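Local coordinates for protein Kiaa0380 (Homo sapiens, PDB 1HTJ) that probably couples heterotrimeric G protein signalling to Rho GTPases, as an RGS-like domain of a guanine nucleotide exchange factor, at residues A[44-49]-A[137-142]; A[60-65]-A[126-131]; A[78-83]-A[192-197]; A[87-92]-A[97-102]; A[104-109]-A[118-123]. The protein carries 3 engineered substitutions. All coordinates share one frame; numbering follows the deposited sequence.

Overall arrangement
From the N terminus, helix 41-54 is the first to enter one of these contacts: contact 1 joins it to the far part of helix 118-144 and closes the longest loop on that helix. Nested inside, contact 2 joins helix 58-69 to the same long helix nearer its start. Contact 3 opens on helix 76-89 and closes only on helix 186-202, so it crosses contacts 1 and 2 and brings the C-terminal part of the all-helical domain against its middle. Contacts 4 and 5 lie within all three loops, in series: contact 4 brings the end of helix 76-89 and the residues after it (87-92) against 97-102, and contact 5 pairs helix 101-112 with the beginning of helix 118-144.

Contact 1. Residues A[44-49]-A[137-142]; sequences LGVFLR and HDYRTK
Tyr-139 of helix 118-144 lies against two consecutive side chains of helix 41-54, Val-46 and Phe-47. With CG anti to the backbone N (chi1 -174°), the tyrosine holds its ring along the flank of the opposing helix, so that its CB end meets Phe-47 and its hydroxyl end meets Val-46. Phe-47 takes almost the same first torsion, -178°, and the two aromatic side chains run alongside one another, head to tail. It is the edge of the phenylalanine that touches: CE1 of Phe-47 comes within 3.7 Å of Tyr-139 CB, which sits near the plane of the Phe-47 ring. The rings themselves form an oblique pair, with planes inclined at 52° and centroids 6.0 Å apart. Val-46, by contrast, lies crosswise to the tyrosine. Val-46 CG1 is 3.7 Å from Tyr-139 CZ and approaches Tyr-139 OH to 3.1 Å, a tight fit for a methyl group beside an oxygen. That hydroxyl is hydrogen-bonded to Glu-153, while Phe-31 meets the tyrosine ring edge-to-face. Replacing Tyr-139 by an alanine would probably open a gap beside Val-46 and leave the Glu-153 carboxylate without its hydroxyl mate. The chemistry is thus divided along one side chain: its carbon surface packs this buried helix pair of the RGS-like domain, and its oxygen has its polar demand met by a third part of the chain.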
# COMPACT_ATOMS: atom_id res chain seq x y z
N LEU A 44 -6.05 -4.76 -5.66
CA LEU A 44 -5.20 -3.82 -4.96
C LEU A 44 -4.24 -3.22 -5.97
O LEU A 44 -3.98 -2.02 -5.95
CB LEU A 44 -4.43 -4.54 -3.86
CG LEU A 44 -3.56 -3.64 -2.97
CD1 LEU A 44 -4.45 -2.72 -2.17
CD2 LEU A 44 -2.70 -4.49 -2.04
N GLY A 45 -3.72 -4.06 -6.84
CA GLY A 45 -2.80 -3.61 -7.87
C GLY A 45 -3.45 -2.58 -8.76
O GLY A 45 -2.88 -1.52 -9.02
N VAL A 46 -4.65 -2.87 -9.24
CA VAL A 46 -5.37 -1.93 -10.09
C VAL A 46 -5.51 -0.60 -9.33
O VAL A 46 -5.17 0.46 -9.85
CB VAL A 46 -6.79 -2.47 -10.45
CG1 VAL A 46 -7.62 -1.38 -11.10
CG2 VAL A 46 -6.66 -3.67 -11.37
N PHE A 47 -6.01 -0.67 -8.10
CA PHE A 47 -6.18 0.51 -7.28
C PHE A 47 -4.86 1.26 -7.10
O PHE A 47 -4.83 2.50 -7.13
CB PHE A 47 -6.76 0.09 -5.92
CG PHE A 47 -7.04 1.25 -4.98
CD1 PHE A 47 -7.66 2.42 -5.45
CD2 PHE A 47 -6.70 1.17 -3.62
CE1 PHE A 47 -7.93 3.48 -4.59
CE2 PHE A 47 -6.97 2.22 -2.76
CZ PHE A 47 -7.59 3.39 -3.24
N LEU A 48 -3.77 0.52 -6.93
CA LEU A 48 -2.46 1.13 -6.74
C LEU A 48 -1.99 1.87 -7.99
O LEU A 48 -1.34 2.91 -7.90
CB LEU A 48 -1.45 0.05 -6.31
CG LEU A 48 -1.50 -0.36 -4.84
CD1 LEU A 48 -0.67 -1.61 -4.60
CD2 LEU A 48 -0.96 0.77 -3.99
N ARG A 49 -2.32 1.33 -9.15
CA ARG A 49 -1.92 1.98 -10.40
C ARG A 49 -2.56 3.37 -10.46
O ARG A 49 -1.94 4.33 -10.88
CB ARG A 49 -2.36 1.12 -11.60
CG ARG A 49 -1.50 -0.12 -11.73
CD ARG A 49 -1.97 -1.05 -12.83
NE ARG A 49 -1.85 -0.47 -14.15
CZ ARG A 49 -1.99 -1.16 -15.28
NH1 ARG A 49 -2.25 -2.46 -15.24
NH2 ARG A 49 -1.86 -0.57 -16.46
N HIS A 137 -12.94 6.40 -2.89
CA HIS A 137 -14.09 7.03 -3.53
C HIS A 137 -13.67 7.54 -4.92
O HIS A 137 -14.36 7.33 -5.93
CB HIS A 137 -14.59 8.21 -2.67
CG HIS A 137 -15.35 9.25 -3.45
ND1 HIS A 137 -16.62 9.02 -3.95
CD2 HIS A 137 -14.99 10.48 -3.89
CE1 HIS A 137 -17.00 10.07 -4.67
NE2 HIS A 137 -16.02 10.96 -4.65
N ASP A 138 -12.53 8.21 -4.96
CA ASP A 138 -12.02 8.76 -6.20
C ASP A 138 -11.85 7.70 -7.26
O ASP A 138 -12.22 7.91 -8.42
CB ASP A 138 -10.70 9.47 -5.96
CG ASP A 138 -10.87 10.70 -5.15
OD1 ASP A 138 -11.88 11.41 -5.38
OD2 ASP A 138 -10.00 10.97 -4.30
N TYR A 139 -11.30 6.55 -6.88
CA TYR A 139 -11.11 5.50 -7.86
C TYR A 139 -12.44 4.95 -8.35
O TYR A 139 -12.58 4.63 -9.53
CB TYR A 139 -10.25 4.36 -7.32
CG TYR A 139 -9.98 3.36 -8.43
CD1 TYR A 139 -9.38 3.79 -9.62
CD2 TYR A 139 -10.44 2.04 -8.36
CE1 TYR A 139 -9.26 2.94 -10.72
CE2 TYR A 139 -10.33 1.18 -9.46
CZ TYR A 139 -9.74 1.65 -10.64
OH TYR A 139 -9.69 0.85 -11.76
N ARG A 140 -13.42 4.83 -7.45
CA ARG A 140 -14.73 4.31 -7.86
C ARG A 140 -15.35 5.27 -8.87
O ARG A 140 -16.07 4.86 -9.77
CB ARG A 140 -15.65 4.12 -6.66
CG ARG A 140 -15.40 2.80 -5.90
CD ARG A 140 -15.16 3.00 -4.40
NE ARG A 140 -16.40 3.19 -3.65
CZ ARG A 140 -17.36 2.27 -3.59
NH1 ARG A 140 -17.21 1.11 -4.23
NH2 ARG A 140 -18.48 2.49 -2.90
N THR A 141 -15.05 6.56 -8.73
CA THR A 141 -15.56 7.54 -9.66
C THR A 141 -14.95 7.25 -11.03
O THR A 141 -15.66 7.29 -12.03
CB THR A 141 -15.18 8.97 -9.20
OG1 THR A 141 -15.87 9.28 -7.98
CG2 THR A 141 -15.54 9.99 -10.27
N LYS A 142 -13.65 6.94 -11.07
CA LYS A 142 -12.97 6.61 -12.33
C LYS A 142 -13.65 5.40 -12.98
O LYS A 142 -13.80 5.35 -14.21
CB LYS A 142 -11.49 6.26 -12.08
CG LYS A 142 -10.65 7.41 -11.55
CD LYS A 142 -10.29 8.35 -12.67
CE LYS A 142 -9.65 9.62 -12.16
NZ LYS A 142 -9.18 10.46 -13.33

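Contact 2. Residues A[60-65]-A[126-131]; sequences LLFYLC and EAAMPE
Phe-62 makes the first contact from helix 58-69, turning the edge of its ring to Ala-128 of helix 118-144. Ring atom CD2 of Phe-62 lies 4.3 Å from Ala-128 CB, and the methyl sits near the ring plane, so this is light apolar packing. The neighbouring ring of Phe-88, set at a steep angle, meets Phe-62 as well. One residue further, Tyr-63 sets its ring beside Met-129, present here as selenomethionine. The tyrosine CG is anti to the backbone N (chi1 -179°), which carries the ring out from its helix to where the Met-129 chain, folded at both chi2 and chi3, brings its selenium to 4.1 Å from Tyr-63 CE1. This is a Met-aromatic contact: the selenium stands 4.9 Å from the Tyr-63 ring centroid and 45° off the ring normal, an oblique approach. Helix 118-144 is kinked just beyond at Pro-130, and Glu-131 N keeps only a weak bond, to Ala-128 O. Leu-34, on helix 34-39, touches both Tyr-63 and Met-129. Further along, Leu-64 packs on Leu-44 of helix 41-54 and Tyr-199 of helix 186-202, and Cys-65 reaches Ala-195, also on helix 186-202.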
# COMPACT_ATOMS: atom_id res chain seq x y z
N LEU A 60 -1.76 4.97 1.80
CA LEU A 60 -2.00 3.57 1.52
C LEU A 60 -0.75 2.72 1.61
O LEU A 60 -0.80 1.60 2.12
CB LEU A 60 -2.64 3.38 0.15
CG LEU A 60 -2.90 1.94 -0.26
CD1 LEU A 60 -3.74 1.24 0.81
CD2 LEU A 60 -3.62 1.90 -1.61
N LEU A 61 0.37 3.23 1.09
CA LEU A 61 1.60 2.45 1.15
C LEU A 61 2.00 2.30 2.60
O LEU A 61 2.50 1.25 3.01
CB LEU A 61 2.73 3.11 0.34
CG LEU A 61 2.63 2.97 -1.19
CD1 LEU A 61 3.86 3.60 -1.85
CD2 LEU A 61 2.51 1.48 -1.57
N PHE A 62 1.78 3.35 3.38
CA PHE A 62 2.10 3.31 4.79
C PHE A 62 1.24 2.22 5.44
O PHE A 62 1.74 1.32 6.13
CB PHE A 62 1.80 4.65 5.45
CG PHE A 62 1.80 4.59 6.94
CD1 PHE A 62 2.97 4.23 7.63
CD2 PHE A 62 0.62 4.80 7.66
CE1 PHE A 62 2.96 4.09 9.01
CE2 PHE A 62 0.61 4.66 9.05
CZ PHE A 62 1.78 4.31 9.73
N TYR A 63 -0.06 2.31 5.19
CA TYR A 63 -1.02 1.36 5.74
C TYR A 63 -0.62 -0.09 5.42
O TYR A 63 -0.66 -0.98 6.29
CB TYR A 63 -2.41 1.65 5.18
CG TYR A 63 -3.48 0.73 5.70
CD1 TYR A 63 -4.34 1.14 6.71
CD2 TYR A 63 -3.61 -0.56 5.20
CE1 TYR A 63 -5.31 0.28 7.21
CE2 TYR A 63 -4.58 -1.43 5.69
CZ TYR A 63 -5.43 -1.00 6.69
OH TYR A 63 -6.40 -1.85 7.16
N LEU A 64 -0.26 -0.33 4.16
CA LEU A 64 0.12 -1.66 3.71
C LEU A 64 1.40 -2.15 4.39
O LEU A 64 1.58 -3.35 4.63
CB LEU A 64 0.29 -1.66 2.19
CG LEU A 64 -1.00 -1.50 1.36
CD1 LEU A 64 -0.66 -1.42 -0.12
CD2 LEU A 64 -1.92 -2.68 1.61
N CYS A 65 2.31 -1.22 4.68
CA CYS A 65 3.56 -1.59 5.32
C CYS A 65 3.30 -1.89 6.80
O CYS A 65 3.84 -2.85 7.33
CB CYS A 65 4.61 -0.49 5.14
SG CYS A 65 5.39 -0.48 3.48
N GLU A 126 -5.14 3.95 11.59
CA GLU A 126 -6.43 4.62 11.73
C GLU A 126 -6.36 6.06 11.25
O GLU A 126 -7.29 6.57 10.64
CB GLU A 126 -6.90 4.63 13.19
CG GLU A 126 -7.00 3.26 13.84
CD GLU A 126 -7.80 2.27 13.02
OE1 GLU A 126 -8.98 2.55 12.71
OE2 GLU A 126 -7.23 1.20 12.69
N ALA A 127 -5.24 6.73 11.53
CA ALA A 127 -5.07 8.12 11.12
C ALA A 127 -5.02 8.29 9.60
O ALA A 127 -5.42 9.33 9.08
CB ALA A 127 -3.80 8.68 11.74
N ALA A 128 -4.54 7.28 8.90
CA ALA A 128 -4.43 7.34 7.45
C ALA A 128 -5.72 6.95 6.73
O ALA A 128 -5.89 7.27 5.55
CB ALA A 128 -3.29 6.44 6.98
N MSE A 129 -6.60 6.24 7.43
CA MSE A 129 -7.84 5.75 6.85
C MSE A 129 -8.70 6.75 6.11
O MSE A 129 -9.16 6.49 5.01
CB MSE A 129 -8.69 5.06 7.91
CG MSE A 129 -8.38 3.59 8.05
SE MSE A 129 -8.45 2.71 6.31
CE MSE A 129 -10.10 3.48 5.67
N PRO A 130 -8.94 7.91 6.73
CA PRO A 130 -9.76 8.94 6.09
C PRO A 130 -9.32 9.28 4.65
O PRO A 130 -10.15 9.37 3.75
CB PRO A 130 -9.62 10.13 7.04
CG PRO A 130 -9.48 9.46 8.36
CD PRO A 130 -8.51 8.35 8.06
N GLU A 131 -8.01 9.46 4.45
CA GLU A 131 -7.51 9.80 3.11
C GLU A 131 -7.57 8.60 2.19
O GLU A 131 -7.83 8.72 1.00
CB GLU A 131 -6.08 10.35 3.17
CG GLU A 131 -5.52 10.75 1.80
CD GLU A 131 -4.33 11.72 1.88
OE1 GLU A 131 -3.66 11.77 2.94
OE2 GLU A 131 -4.04 12.42 0.89

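Contact 3. Residues A[78-83]-A[192-197]; sequences RSLGKD and MDFALN
Phe-194 of helix 186-202 bridges to helix 76-89 and is met there by Leu-80 and Asp-83, one a purely apolar neighbour and the other a carboxylate. The apolar contact is slight: CD1 of Leu-80 lies 4.3 Å from Phe-194 CE2, at the edge of the ring and near its plane. Further carbon contact comes from Asp-83, whose CB is 3.7 Å from Phe-194 CE2, so the aspartate lends its methylene as well as its acid group to the phenylalanine.

The second kind of interaction is that of carboxylate with ring. OD2 of Asp-83 approaches Phe-194 CZ to 3.2 Å, and CG of Asp-83 stands 3.6 Å from the same CZ. The aspartate lies across the end of the phenylalanine, with the carboxylate and ring planes 69° apart. Phe-194 reaches this position because its CG is anti to the backbone N (chi1 178°), which sends the ring outward from its own helix. OD2 stands obliquely off CZ, and no hydrogen bond links the segments.

The contact is partly buried and joins segments more than a hundred residues apart. It is helix-helix packing within the all-helical RGS-like domain, tying helix 186-202 to helix 76-89. Leu-80 also packs on Val-68 of helix 58-69, and that helix supplies Leu-61 and Cys-65 to Ala-195, next to Phe-194. On the same helix as Phe-194, Leu-196 packs against Leu-174 and Leu-177 of helix 163-182 and against Leu-48 of helix 41-54.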
# COMPACT_ATOMS: atom_id res chain seq x y z
N ARG A 78 11.67 -5.64 13.31
CA ARG A 78 12.55 -4.63 13.88
C ARG A 78 13.13 -3.65 12.84
O ARG A 78 13.04 -2.43 13.01
CB ARG A 78 13.67 -5.29 14.70
CG ARG A 78 13.16 -5.86 16.03
CD ARG A 78 14.28 -6.15 17.04
NE ARG A 78 14.74 -7.54 17.05
CZ ARG A 78 15.64 -8.06 16.22
NH1 ARG A 78 16.20 -7.30 15.28
NH2 ARG A 78 15.98 -9.34 16.32
N SER A 79 13.69 -4.19 11.76
CA SER A 79 14.26 -3.36 10.70
C SER A 79 13.16 -2.78 9.81
O SER A 79 13.30 -1.68 9.28
CB SER A 79 15.23 -4.17 9.86
OG SER A 79 14.63 -5.39 9.48
N LEU A 80 12.06 -3.53 9.63
CA LEU A 80 10.95 -3.03 8.83
C LEU A 80 10.38 -1.82 9.55
O LEU A 80 10.01 -0.83 8.91
CB LEU A 80 9.85 -4.08 8.66
CG LEU A 80 8.61 -3.61 7.88
CD1 LEU A 80 9.00 -3.13 6.47
CD2 LEU A 80 7.59 -4.75 7.77
N GLY A 81 10.31 -1.90 10.87
CA GLY A 81 9.81 -0.79 11.66
C GLY A 81 10.64 0.44 11.34
O GLY A 81 10.11 1.55 11.15
N LYS A 82 11.95 0.24 11.28
CA LYS A 82 12.88 1.32 10.96
C LYS A 82 12.63 1.90 9.56
O LYS A 82 12.67 3.12 9.38
CB LYS A 82 14.33 0.82 11.04
CG LYS A 82 14.93 0.71 12.44
CD LYS A 82 16.40 0.21 12.32
CE LYS A 82 17.12 0.06 13.67
NZ LYS A 82 18.52 -0.50 13.48
N ASP A 83 12.39 1.04 8.57
CA ASP A 83 12.16 1.56 7.23
C ASP A 83 10.86 2.34 7.20
O ASP A 83 10.79 3.42 6.61
CB ASP A 83 12.16 0.45 6.19
CG ASP A 83 13.53 -0.16 5.99
OD1 ASP A 83 14.51 0.62 5.95
OD2 ASP A 83 13.63 -1.41 5.89
N MSE A 192 8.72 4.23 -2.71
CA MSE A 192 7.45 3.66 -3.17
C MSE A 192 7.69 2.20 -3.61
O MSE A 192 6.89 1.31 -3.35
CB MSE A 192 6.91 4.47 -4.35
CG MSE A 192 6.45 5.89 -4.01
SE MSE A 192 6.09 6.94 -5.63
CE MSE A 192 4.52 6.03 -6.30
N ASP A 193 8.80 1.96 -4.28
CA ASP A 193 9.11 0.62 -4.75
C ASP A 193 9.36 -0.28 -3.53
O ASP A 193 8.91 -1.43 -3.50
CB ASP A 193 10.36 0.66 -5.65
CG ASP A 193 10.70 -0.70 -6.23
OD1 ASP A 193 10.03 -1.15 -7.18
OD2 ASP A 193 11.63 -1.33 -5.71
N PHE A 194 10.07 0.24 -2.53
CA PHE A 194 10.34 -0.55 -1.34
C PHE A 194 9.02 -0.93 -0.65
O PHE A 194 8.80 -2.09 -0.31
CB PHE A 194 11.19 0.23 -0.36
CG PHE A 194 11.46 -0.51 0.91
CD1 PHE A 194 12.60 -1.29 1.05
CD2 PHE A 194 10.56 -0.45 1.97
CE1 PHE A 194 12.85 -2.00 2.23
CE2 PHE A 194 10.80 -1.16 3.15
CZ PHE A 194 11.95 -1.93 3.27
N ALA A 195 8.16 0.06 -0.43
CA ALA A 195 6.88 -0.16 0.24
C ALA A 195 6.00 -1.14 -0.53
O ALA A 195 5.44 -2.09 0.03
CB ALA A 195 6.16 1.16 0.44
N LEU A 196 5.88 -0.90 -1.83
CA LEU A 196 5.08 -1.74 -2.70
C LEU A 196 5.56 -3.19 -2.65
O LEU A 196 4.76 -4.11 -2.45
CB LEU A 196 5.17 -1.24 -4.15
CG LEU A 196 4.41 -2.06 -5.20
CD1 LEU A 196 2.91 -2.08 -4.87
CD2 LEU A 196 4.64 -1.44 -6.57
N ASN A 197 6.86 -3.39 -2.82
CA ASN A 197 7.40 -4.74 -2.81
C ASN A 197 7.30 -5.40 -1.43
O ASN A 197 7.16 -6.61 -1.34
CB ASN A 197 8.84 -4.73 -3.31
CG ASN A 197 8.93 -4.40 -4.79
OD1 ASN A 197 8.14 -4.92 -5.58
ND2 ASN A 197 9.88 -3.55 -5.16

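Contact 4. Residues A[87-92]-A[97-102]; sequences IFLEKN and VKIPEM
Phe-88 and Val-97 are joined by a backbone hydrogen bond that holds the tight part of this contact: Val-97 N donates to Phe-88 O over 2.9 Å, with an angle of 158° at the hydrogen and the donor in the carbonyl plane. Leu-89 does most of the apolar touching, its CD2 lying 4.3 Å from Val-97 CB and 4.2 Å from Ile-99 CD1, with the leucine and isoleucine set nearly perpendicular. The same methyl, Leu-89 CD2, also stands beside a carbonyl oxygen, 3.8 Å from Val-97 O. Ile-99 carries its CG1 between the backbone N and the carbonyl carbon (chi1 65°), from where its extended end points CD1 at the leucine. The Phe-88 ring is covered on one face by CG2 of the preceding Ile-87, over its centre. One backbone bond and a small apolar cluster thus close the connection between helices 76-89 and 101-112.

The outer side is looser. Lys-91 and Asn-92 in one segment, and Lys-98, Pro-100, Glu-101 and Met-102 in the other, are exposed, and Lys-91 NZ and Glu-101 OE1 stay 6.8 Å apart, too far for an ion pair. Pro-100 is the N-cap of helix 101-112, where the connecting loop ends. Inward, Phe-88 packs on Leu-61 and Cys-65 of helix 58-69 and on Ala-195 of helix 186-202, while Leu-89 and Ile-99 both rest on Ile-107 of helix 101-112.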
# COMPACT_ATOMS: atom_id res chain seq x y z
N ILE A 87 10.68 6.22 5.92
CA ILE A 87 9.93 6.47 4.71
C ILE A 87 8.65 7.27 4.90
O ILE A 87 8.33 8.17 4.11
CB ILE A 87 9.56 5.15 4.01
CG1 ILE A 87 10.83 4.49 3.48
CG2 ILE A 87 8.56 5.41 2.88
CD1 ILE A 87 10.59 3.16 2.84
N PHE A 88 7.92 6.96 5.97
CA PHE A 88 6.64 7.60 6.21
C PHE A 88 6.46 8.54 7.39
O PHE A 88 5.68 9.48 7.30
CB PHE A 88 5.55 6.53 6.36
CG PHE A 88 5.53 5.51 5.26
CD1 PHE A 88 6.13 4.27 5.43
CD2 PHE A 88 4.89 5.78 4.05
CE1 PHE A 88 6.09 3.32 4.43
CE2 PHE A 88 4.85 4.84 3.03
CZ PHE A 88 5.45 3.60 3.22
N LEU A 89 7.18 8.32 8.48
CA LEU A 89 6.92 9.12 9.66
C LEU A 89 7.90 10.13 10.19
O LEU A 89 7.50 11.01 10.96
CB LEU A 89 6.53 8.18 10.80
CG LEU A 89 5.46 7.15 10.45
CD1 LEU A 89 5.33 6.15 11.59
CD2 LEU A 89 4.14 7.85 10.16
N GLU A 90 9.16 10.05 9.81
CA GLU A 90 10.10 11.00 10.35
C GLU A 90 9.95 12.38 9.70
O GLU A 90 9.39 12.51 8.61
CB GLU A 90 11.53 10.46 10.23
CG GLU A 90 12.17 10.59 8.88
CD GLU A 90 13.03 11.83 8.80
OE1 GLU A 90 13.85 12.01 9.72
OE2 GLU A 90 12.89 12.60 7.83
N LYS A 91 10.44 13.39 10.41
CA LYS A 91 10.38 14.79 9.97
C LYS A 91 10.38 15.05 8.47
O LYS A 91 9.53 15.79 7.96
CB LYS A 91 11.55 15.58 10.60
CG LYS A 91 11.14 16.45 11.78
CD LYS A 91 10.08 17.49 11.36
CE LYS A 91 9.41 18.15 12.57
NZ LYS A 91 10.39 18.68 13.56
N ASN A 92 11.35 14.47 7.77
CA ASN A 92 11.48 14.70 6.34
C ASN A 92 11.28 13.45 5.52
O ASN A 92 11.95 13.25 4.52
CB ASN A 92 12.86 15.29 6.06
CG ASN A 92 13.10 16.58 6.81
OD1 ASN A 92 12.30 17.51 6.74
ND2 ASN A 92 14.22 16.64 7.55
N VAL A 97 3.36 10.73 6.20
CA VAL A 97 1.99 10.57 6.63
C VAL A 97 1.95 11.35 7.94
O VAL A 97 2.71 11.07 8.87
CB VAL A 97 1.64 9.10 6.89
CG1 VAL A 97 0.29 9.01 7.57
CG2 VAL A 97 1.62 8.33 5.58
N LYS A 98 1.10 12.35 8.01
CA LYS A 98 1.03 13.14 9.22
C LYS A 98 0.12 12.46 10.25
O LYS A 98 -0.96 11.98 9.92
CB LYS A 98 0.53 14.55 8.90
CG LYS A 98 0.68 15.50 10.07
CD LYS A 98 -0.24 16.70 9.97
CE LYS A 98 -0.50 17.27 11.37
NZ LYS A 98 -1.18 16.27 12.28
N ILE A 99 0.59 12.41 11.50
CA ILE A 99 -0.18 11.80 12.58
C ILE A 99 -0.03 12.66 13.84
O ILE A 99 0.89 13.46 13.94
CB ILE A 99 0.30 10.35 12.88
CG1 ILE A 99 1.74 10.36 13.42
CG2 ILE A 99 0.21 9.51 11.60
CD1 ILE A 99 2.31 8.97 13.76
N PRO A 100 -0.95 12.50 14.82
CA PRO A 100 -0.89 13.28 16.06
C PRO A 100 0.50 13.25 16.71
O PRO A 100 1.13 12.20 16.81
CB PRO A 100 -1.94 12.61 16.94
CG PRO A 100 -2.96 12.19 15.94
CD PRO A 100 -2.12 11.61 14.82
N GLU A 101 0.95 14.43 17.14
CA GLU A 101 2.24 14.60 17.80
C GLU A 101 2.45 13.62 18.96
O GLU A 101 3.57 13.19 19.23
CB GLU A 101 2.36 16.03 18.32
CG GLU A 101 2.35 17.10 17.23
CD GLU A 101 3.67 17.19 16.47
OE1 GLU A 101 4.68 17.59 17.10
OE2 GLU A 101 3.69 16.87 15.25
N MSE A 102 1.37 13.29 19.66
CA MSE A 102 1.43 12.37 20.79
C MSE A 102 1.76 10.96 20.27
O MSE A 102 2.58 10.25 20.86
CB MSE A 102 0.08 12.36 21.51
CG MSE A 102 0.14 12.11 23.01
SE MSE A 102 0.90 13.58 24.06
CE MSE A 102 -0.36 14.96 23.56

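Contact 5. Residues A[104-109]-A[118-123]; sequences QAEIDS and RGVLCE
Ile-107 and Val-120 mark the closest backbone approach, their CA atoms 6.0 Å apart, between two helical segments that run roughly antiparallel. The axes of 104-109 and 118-123 come within 9.4 Å of each other, with 143° between their N-to-C directions, as in a helical hairpin closed by a short connection. The side chains of Ile-107 and Val-120 pass flank to flank, pointing opposite ways, and fit tightly: CG1 of Ile-107 lies 3.4 Å from both Val-120 CG2 and Val-120 CB, closer than carbons usually pack. The isoleucine puts CG1 anti to its carbonyl carbon (chi1 -74°), and the chain then extends so that CD1 of Ile-107 reaches Leu-121 CD2 at 4.1 Å. The other valine branch is used by Glu-106, which runs athwart it with its CB 3.9 Å from Val-120 CG1. Bent at chi2, the glutamate also lays its OE2 near that methyl, and its OE1 also makes a long, weak ion pair with Arg-110. Shortening Ile-107 to an alanine would probably open a gap beside Val-120 and leave Leu-121 CD2 without its apolar mate in the opposing helix. Beyond the hairpin, Leu-121 packs on Phe-62 and Tyr-69 of helix 58-69, and Ile-107 lies against Leu-89 at the end of helix 76-89 and Ile-99 in the loop, so the pair is joined to helices 58-69 and 76-89.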
# COMPACT_ATOMS: atom_id res chain seq x y z
N GLN A 104 3.09 10.21 17.19
CA GLN A 104 4.38 10.29 16.51
C GLN A 104 5.53 10.02 17.47
O GLN A 104 6.52 9.38 17.11
CB GLN A 104 4.56 11.68 15.90
CG GLN A 104 5.92 11.90 15.28
CD GLN A 104 5.87 11.84 13.77
OE1 GLN A 104 5.02 11.15 13.20
NE2 GLN A 104 6.78 12.55 13.11
N ALA A 105 5.40 10.52 18.70
CA ALA A 105 6.42 10.35 19.72
C ALA A 105 6.54 8.90 20.19
O ALA A 105 7.65 8.38 20.32
CB ALA A 105 6.13 11.26 20.91
N GLU A 106 5.41 8.26 20.46
CA GLU A 106 5.39 6.87 20.90
C GLU A 106 5.99 5.98 19.83
O GLU A 106 6.85 5.13 20.11
CB GLU A 106 3.95 6.43 21.17
CG GLU A 106 3.54 6.35 22.63
CD GLU A 106 3.92 5.03 23.28
OE1 GLU A 106 5.12 4.79 23.50
OE2 GLU A 106 3.01 4.22 23.57
N ILE A 107 5.53 6.16 18.59
CA ILE A 107 6.01 5.37 17.47
C ILE A 107 7.51 5.55 17.27
O ILE A 107 8.24 4.58 17.12
CB ILE A 107 5.25 5.73 16.18
CG1 ILE A 107 3.84 5.13 16.24
CG2 ILE A 107 5.98 5.22 14.96
CD1 ILE A 107 2.96 5.51 15.08
N ASP A 108 7.97 6.80 17.29
CA ASP A 108 9.38 7.10 17.13
C ASP A 108 10.22 6.33 18.15
O ASP A 108 11.19 5.65 17.80
CB ASP A 108 9.63 8.60 17.29
CG ASP A 108 11.11 8.97 17.19
OD1 ASP A 108 11.94 8.10 16.83
OD2 ASP A 108 11.43 10.15 17.45
N SER A 109 9.84 6.45 19.42
CA SER A 109 10.53 5.79 20.51
C SER A 109 10.64 4.27 20.30
O SER A 109 11.74 3.72 20.25
CB SER A 109 9.81 6.08 21.82
OG SER A 109 10.52 5.54 22.92
N ARG A 118 3.40 -2.58 17.10
CA ARG A 118 2.18 -3.05 16.46
C ARG A 118 0.97 -2.26 16.93
O ARG A 118 0.09 -1.93 16.14
CB ARG A 118 1.97 -4.54 16.75
CG ARG A 118 3.11 -5.40 16.25
CD ARG A 118 2.75 -6.87 16.25
NE ARG A 118 3.81 -7.65 15.62
CZ ARG A 118 3.71 -8.94 15.29
NH1 ARG A 118 2.59 -9.61 15.53
NH2 ARG A 118 4.74 -9.56 14.71
N GLY A 119 0.93 -1.94 18.22
CA GLY A 119 -0.18 -1.20 18.76
C GLY A 119 -0.28 0.21 18.22
O GLY A 119 -1.31 0.61 17.67
N VAL A 120 0.80 0.97 18.37
CA VAL A 120 0.84 2.34 17.89
C VAL A 120 0.71 2.39 16.37
O VAL A 120 0.03 3.26 15.83
CB VAL A 120 2.14 3.04 18.34
CG1 VAL A 120 2.15 3.20 19.84
CG2 VAL A 120 3.35 2.25 17.91
N LEU A 121 1.33 1.45 15.66
CA LEU A 121 1.22 1.45 14.21
C LEU A 121 -0.23 1.25 13.81
O LEU A 121 -0.70 1.84 12.84
CB LEU A 121 2.12 0.38 13.58
CG LEU A 121 3.59 0.86 13.50
CD1 LEU A 121 4.46 -0.17 12.83
CD2 LEU A 121 3.64 2.16 12.73
N CYS A 122 -0.94 0.43 14.58
CA CYS A 122 -2.36 0.18 14.34
C CYS A 122 -3.08 1.51 14.56
O CYS A 122 -3.99 1.88 13.81
CB CYS A 122 -2.88 -0.87 15.32
SG CYS A 122 -4.36 -1.75 14.78
N GLU A 123 -2.65 2.24 15.58
CA GLU A 123 -3.25 3.54 15.86
C GLU A 123 -2.95 4.48 14.68
O GLU A 123 -3.78 5.29 14.31
CB GLU A 123 -2.66 4.15 17.14
CG GLU A 123 -3.25 3.62 18.44
CD GLU A 123 -2.57 4.21 19.67
OE1 GLU A 123 -2.57 5.46 19.81
OE2 GLU A 123 -2.05 3.43 20.50